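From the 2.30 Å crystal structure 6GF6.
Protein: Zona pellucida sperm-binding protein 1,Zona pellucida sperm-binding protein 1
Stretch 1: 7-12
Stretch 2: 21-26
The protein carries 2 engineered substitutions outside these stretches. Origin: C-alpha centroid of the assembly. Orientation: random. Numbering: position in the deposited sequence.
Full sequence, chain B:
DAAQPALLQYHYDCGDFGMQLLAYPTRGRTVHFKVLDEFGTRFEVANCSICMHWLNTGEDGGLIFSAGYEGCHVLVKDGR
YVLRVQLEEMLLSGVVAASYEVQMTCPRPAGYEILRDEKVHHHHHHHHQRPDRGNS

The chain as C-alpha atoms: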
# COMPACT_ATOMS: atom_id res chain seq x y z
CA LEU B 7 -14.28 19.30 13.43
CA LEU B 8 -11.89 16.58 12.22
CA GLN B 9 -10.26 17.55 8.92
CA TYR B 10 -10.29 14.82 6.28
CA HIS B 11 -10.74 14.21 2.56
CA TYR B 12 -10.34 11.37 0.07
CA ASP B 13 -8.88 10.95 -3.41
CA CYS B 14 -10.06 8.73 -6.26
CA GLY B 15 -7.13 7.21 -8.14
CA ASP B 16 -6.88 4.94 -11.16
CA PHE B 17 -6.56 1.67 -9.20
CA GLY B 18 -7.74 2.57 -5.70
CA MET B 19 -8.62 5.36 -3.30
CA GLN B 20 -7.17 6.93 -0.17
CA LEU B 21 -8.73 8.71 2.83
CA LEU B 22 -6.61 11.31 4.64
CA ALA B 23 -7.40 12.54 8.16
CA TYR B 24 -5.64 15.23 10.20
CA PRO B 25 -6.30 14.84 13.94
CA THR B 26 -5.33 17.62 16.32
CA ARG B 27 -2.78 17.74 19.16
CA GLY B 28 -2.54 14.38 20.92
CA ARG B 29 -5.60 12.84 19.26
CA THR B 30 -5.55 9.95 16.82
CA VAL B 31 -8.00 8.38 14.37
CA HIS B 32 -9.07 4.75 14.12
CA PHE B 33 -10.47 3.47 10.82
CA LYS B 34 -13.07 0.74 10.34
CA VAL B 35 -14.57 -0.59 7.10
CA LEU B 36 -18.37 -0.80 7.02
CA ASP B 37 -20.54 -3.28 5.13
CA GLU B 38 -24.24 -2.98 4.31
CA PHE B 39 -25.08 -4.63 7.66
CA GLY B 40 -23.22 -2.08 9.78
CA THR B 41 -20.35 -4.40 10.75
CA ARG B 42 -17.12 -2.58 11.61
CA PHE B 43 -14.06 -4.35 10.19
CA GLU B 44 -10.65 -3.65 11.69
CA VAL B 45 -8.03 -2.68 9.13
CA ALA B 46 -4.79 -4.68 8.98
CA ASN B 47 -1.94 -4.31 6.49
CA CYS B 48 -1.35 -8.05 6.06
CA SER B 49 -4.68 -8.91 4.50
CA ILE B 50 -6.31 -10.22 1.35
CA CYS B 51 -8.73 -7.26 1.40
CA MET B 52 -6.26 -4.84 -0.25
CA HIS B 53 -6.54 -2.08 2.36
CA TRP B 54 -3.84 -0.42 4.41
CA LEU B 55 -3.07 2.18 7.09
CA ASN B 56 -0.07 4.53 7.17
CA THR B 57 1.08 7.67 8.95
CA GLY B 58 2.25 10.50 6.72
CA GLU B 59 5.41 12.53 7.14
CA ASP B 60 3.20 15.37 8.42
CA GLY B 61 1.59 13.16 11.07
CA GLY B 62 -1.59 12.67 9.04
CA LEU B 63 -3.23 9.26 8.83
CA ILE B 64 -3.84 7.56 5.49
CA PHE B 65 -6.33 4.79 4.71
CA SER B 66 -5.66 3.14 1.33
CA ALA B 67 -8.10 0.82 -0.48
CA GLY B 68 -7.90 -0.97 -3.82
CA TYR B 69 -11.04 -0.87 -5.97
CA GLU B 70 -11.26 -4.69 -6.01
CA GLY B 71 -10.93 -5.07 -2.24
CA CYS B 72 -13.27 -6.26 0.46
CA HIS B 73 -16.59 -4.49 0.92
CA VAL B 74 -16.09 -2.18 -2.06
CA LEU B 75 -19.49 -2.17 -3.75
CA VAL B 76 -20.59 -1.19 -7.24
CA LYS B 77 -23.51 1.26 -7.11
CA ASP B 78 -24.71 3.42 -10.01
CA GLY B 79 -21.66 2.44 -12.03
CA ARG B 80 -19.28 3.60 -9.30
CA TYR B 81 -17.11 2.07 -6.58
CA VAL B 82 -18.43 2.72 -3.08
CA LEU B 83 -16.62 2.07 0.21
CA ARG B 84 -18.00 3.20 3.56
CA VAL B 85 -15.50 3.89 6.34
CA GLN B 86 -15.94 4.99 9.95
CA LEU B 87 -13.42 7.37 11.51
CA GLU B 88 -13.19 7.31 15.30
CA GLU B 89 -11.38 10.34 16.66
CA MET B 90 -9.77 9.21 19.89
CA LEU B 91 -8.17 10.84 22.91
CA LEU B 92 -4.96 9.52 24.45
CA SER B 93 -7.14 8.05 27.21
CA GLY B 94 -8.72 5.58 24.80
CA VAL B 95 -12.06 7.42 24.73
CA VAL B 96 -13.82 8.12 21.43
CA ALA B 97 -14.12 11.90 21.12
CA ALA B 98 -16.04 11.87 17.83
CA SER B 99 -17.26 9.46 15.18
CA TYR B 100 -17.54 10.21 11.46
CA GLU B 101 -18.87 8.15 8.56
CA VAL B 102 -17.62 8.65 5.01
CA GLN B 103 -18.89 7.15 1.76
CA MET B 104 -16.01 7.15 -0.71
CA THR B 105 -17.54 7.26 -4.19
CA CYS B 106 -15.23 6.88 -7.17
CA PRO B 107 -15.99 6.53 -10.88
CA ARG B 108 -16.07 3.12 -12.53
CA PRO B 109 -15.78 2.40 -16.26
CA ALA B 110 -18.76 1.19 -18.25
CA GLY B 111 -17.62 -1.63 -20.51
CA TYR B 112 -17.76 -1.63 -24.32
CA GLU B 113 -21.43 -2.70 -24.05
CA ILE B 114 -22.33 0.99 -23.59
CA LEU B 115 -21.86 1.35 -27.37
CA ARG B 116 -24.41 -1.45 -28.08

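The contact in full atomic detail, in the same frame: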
# COMPACT_ATOMS: atom_id res chain seq x y z
N LEU B 7 -15.29 18.30 13.74
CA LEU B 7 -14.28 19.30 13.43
C LEU B 7 -12.99 18.64 12.93
O LEU B 7 -11.99 19.32 12.68
CB LEU B 7 -14.02 20.15 14.68
CG LEU B 7 -12.86 21.15 14.71
CD1 LEU B 7 -13.00 22.22 13.63
CD2 LEU B 7 -12.79 21.79 16.09
N LEU B 8 -13.01 17.31 12.79
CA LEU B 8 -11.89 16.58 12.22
C LEU B 8 -11.74 16.94 10.75
O LEU B 8 -12.72 16.93 10.00
CB LEU B 8 -12.08 15.07 12.39
CG LEU B 8 -10.99 14.16 11.81
CD1 LEU B 8 -9.64 14.37 12.50
CD2 LEU B 8 -11.41 12.69 11.90
N GLN B 9 -10.52 17.26 10.32
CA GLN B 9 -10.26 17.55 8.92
C GLN B 9 -9.88 16.27 8.19
O GLN B 9 -8.95 15.57 8.60
CB GLN B 9 -9.14 18.59 8.79
CG GLN B 9 -9.49 19.97 9.32
CD GLN B 9 -10.67 20.60 8.61
OE1 GLN B 9 -10.58 20.96 7.43
NE2 GLN B 9 -11.78 20.74 9.32
N TYR B 10 -10.59 15.99 7.09
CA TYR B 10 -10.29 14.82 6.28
C TYR B 10 -10.83 15.03 4.87
O TYR B 10 -11.69 15.88 4.62
CB TYR B 10 -10.88 13.53 6.88
CG TYR B 10 -12.38 13.54 7.02
CD1 TYR B 10 -13.20 13.24 5.95
CD2 TYR B 10 -12.98 13.83 8.24
CE1 TYR B 10 -14.58 13.24 6.07
CE2 TYR B 10 -14.36 13.83 8.38
CZ TYR B 10 -15.15 13.53 7.29
OH TYR B 10 -16.53 13.53 7.41
N HIS B 11 -10.29 14.24 3.94
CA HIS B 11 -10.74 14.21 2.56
C HIS B 11 -10.24 12.91 1.95
O HIS B 11 -9.36 12.24 2.51
CB HIS B 11 -10.21 15.41 1.78
CG HIS B 11 -8.75 15.31 1.48
ND1 HIS B 11 -7.77 15.70 2.37
CD2 HIS B 11 -8.09 14.86 0.39
CE1 HIS B 11 -6.58 15.50 1.85
NE2 HIS B 11 -6.74 14.99 0.64
N TYR B 12 -10.77 12.56 0.78
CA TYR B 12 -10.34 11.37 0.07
C TYR B 12 -10.11 11.66 -1.41
O TYR B 12 -10.65 12.61 -1.97
CB TYR B 12 -11.34 10.21 0.24
CG TYR B 12 -12.66 10.36 -0.47
CD1 TYR B 12 -13.74 10.98 0.14
CD2 TYR B 12 -12.84 9.84 -1.75
CE1 TYR B 12 -14.95 11.11 -0.51
CE2 TYR B 12 -14.05 9.96 -2.41
CZ TYR B 12 -15.10 10.60 -1.78
OH TYR B 12 -16.32 10.72 -2.41
N LEU B 21 -8.06 7.80 1.91
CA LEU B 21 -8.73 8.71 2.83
C LEU B 21 -7.70 9.29 3.78
O LEU B 21 -7.00 8.55 4.48
CB LEU B 21 -9.83 7.97 3.59
CG LEU B 21 -10.64 8.69 4.66
CD1 LEU B 21 -11.29 9.93 4.12
CD2 LEU B 21 -11.69 7.75 5.19
N LEU B 22 -7.60 10.62 3.82
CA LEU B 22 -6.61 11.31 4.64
C LEU B 22 -7.31 12.08 5.75
O LEU B 22 -8.27 12.81 5.50
CB LEU B 22 -5.75 12.25 3.80
CG LEU B 22 -4.99 11.58 2.65
CD1 LEU B 22 -5.85 11.47 1.40
CD2 LEU B 22 -3.71 12.35 2.36
N ALA B 23 -6.83 11.89 6.98
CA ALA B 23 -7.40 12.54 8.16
C ALA B 23 -6.29 13.23 8.94
O ALA B 23 -5.17 12.72 9.03
CB ALA B 23 -8.11 11.52 9.07
N TYR B 24 -6.62 14.38 9.53
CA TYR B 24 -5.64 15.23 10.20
C TYR B 24 -6.12 15.53 11.62
O TYR B 24 -6.68 16.59 11.90
CB TYR B 24 -5.41 16.51 9.41
CG TYR B 24 -4.96 16.25 7.98
CD1 TYR B 24 -5.90 16.05 6.96
CD2 TYR B 24 -3.62 16.17 7.65
CE1 TYR B 24 -5.50 15.80 5.66
CE2 TYR B 24 -3.21 15.93 6.35
CZ TYR B 24 -4.15 15.74 5.36
OH TYR B 24 -3.74 15.49 4.07
N PRO B 25 -5.90 14.60 12.55
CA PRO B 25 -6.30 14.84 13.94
C PRO B 25 -5.42 15.87 14.63
O PRO B 25 -4.24 16.05 14.31
CB PRO B 25 -6.17 13.45 14.59
CG PRO B 25 -5.14 12.77 13.78
CD PRO B 25 -5.28 13.27 12.38
N THR B 26 -5.99 16.51 15.65
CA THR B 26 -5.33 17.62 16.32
C THR B 26 -4.42 17.11 17.44
O THR B 26 -4.31 15.91 17.68
CB THR B 26 -6.38 18.59 16.88
OG1 THR B 26 -7.17 17.93 17.87
CG2 THR B 26 -7.29 19.09 15.76

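Two antiparallel strands, their directions 170° apart and their axes 4.6 Å apart at closest approach, are joined by backbone hydrogen bonds and by side-chain contacts on both faces. The doubly bonded rung is His11 with Leu22: Leu22 N gives to His11 O at 2.7 Å, nearly straight at 171°, and His11 N gives to Leu22 O at 2.9 Å. Farther along, Tyr24 N donates to Gln9 O at 2.8 Å. Between these, Tyr10 and Ala23 form a non-hydrogen-bonded pair; Tyr10 CA also makes a CA-H...O contact with Leu22 O at 3.0 Å.

His11 has the most surface covered by the partner stretch. The side chain, chi1 in p, brings the imidazole toward the partner's side chains, with His11 NE2 3.7 Å from Leu22 CD1. His11 CE1 and Tyr24 OH meet edge to edge at 3.6 Å. Tyr24, next in coverage, shares this face with Leu22 and Gln9; its CB lies 4.3 Å from Gln9 CB.

The other face carries Tyr10, Tyr12, Leu21 and Ala23. Leu21 CD1 packs at 4.2 Å from Tyr10 CD1 and 3.9 Å from Tyr12 CB, so one methyl serves both tyrosines. Opposite Tyr10, the small Ala23 keeps its CB 4.1 Å from Tyr10 CB. Alternate residues face opposite sides: His11 meets Leu22 and Tyr24 on one, and Leu21 and Ala23 meet tyrosine carbons on the other.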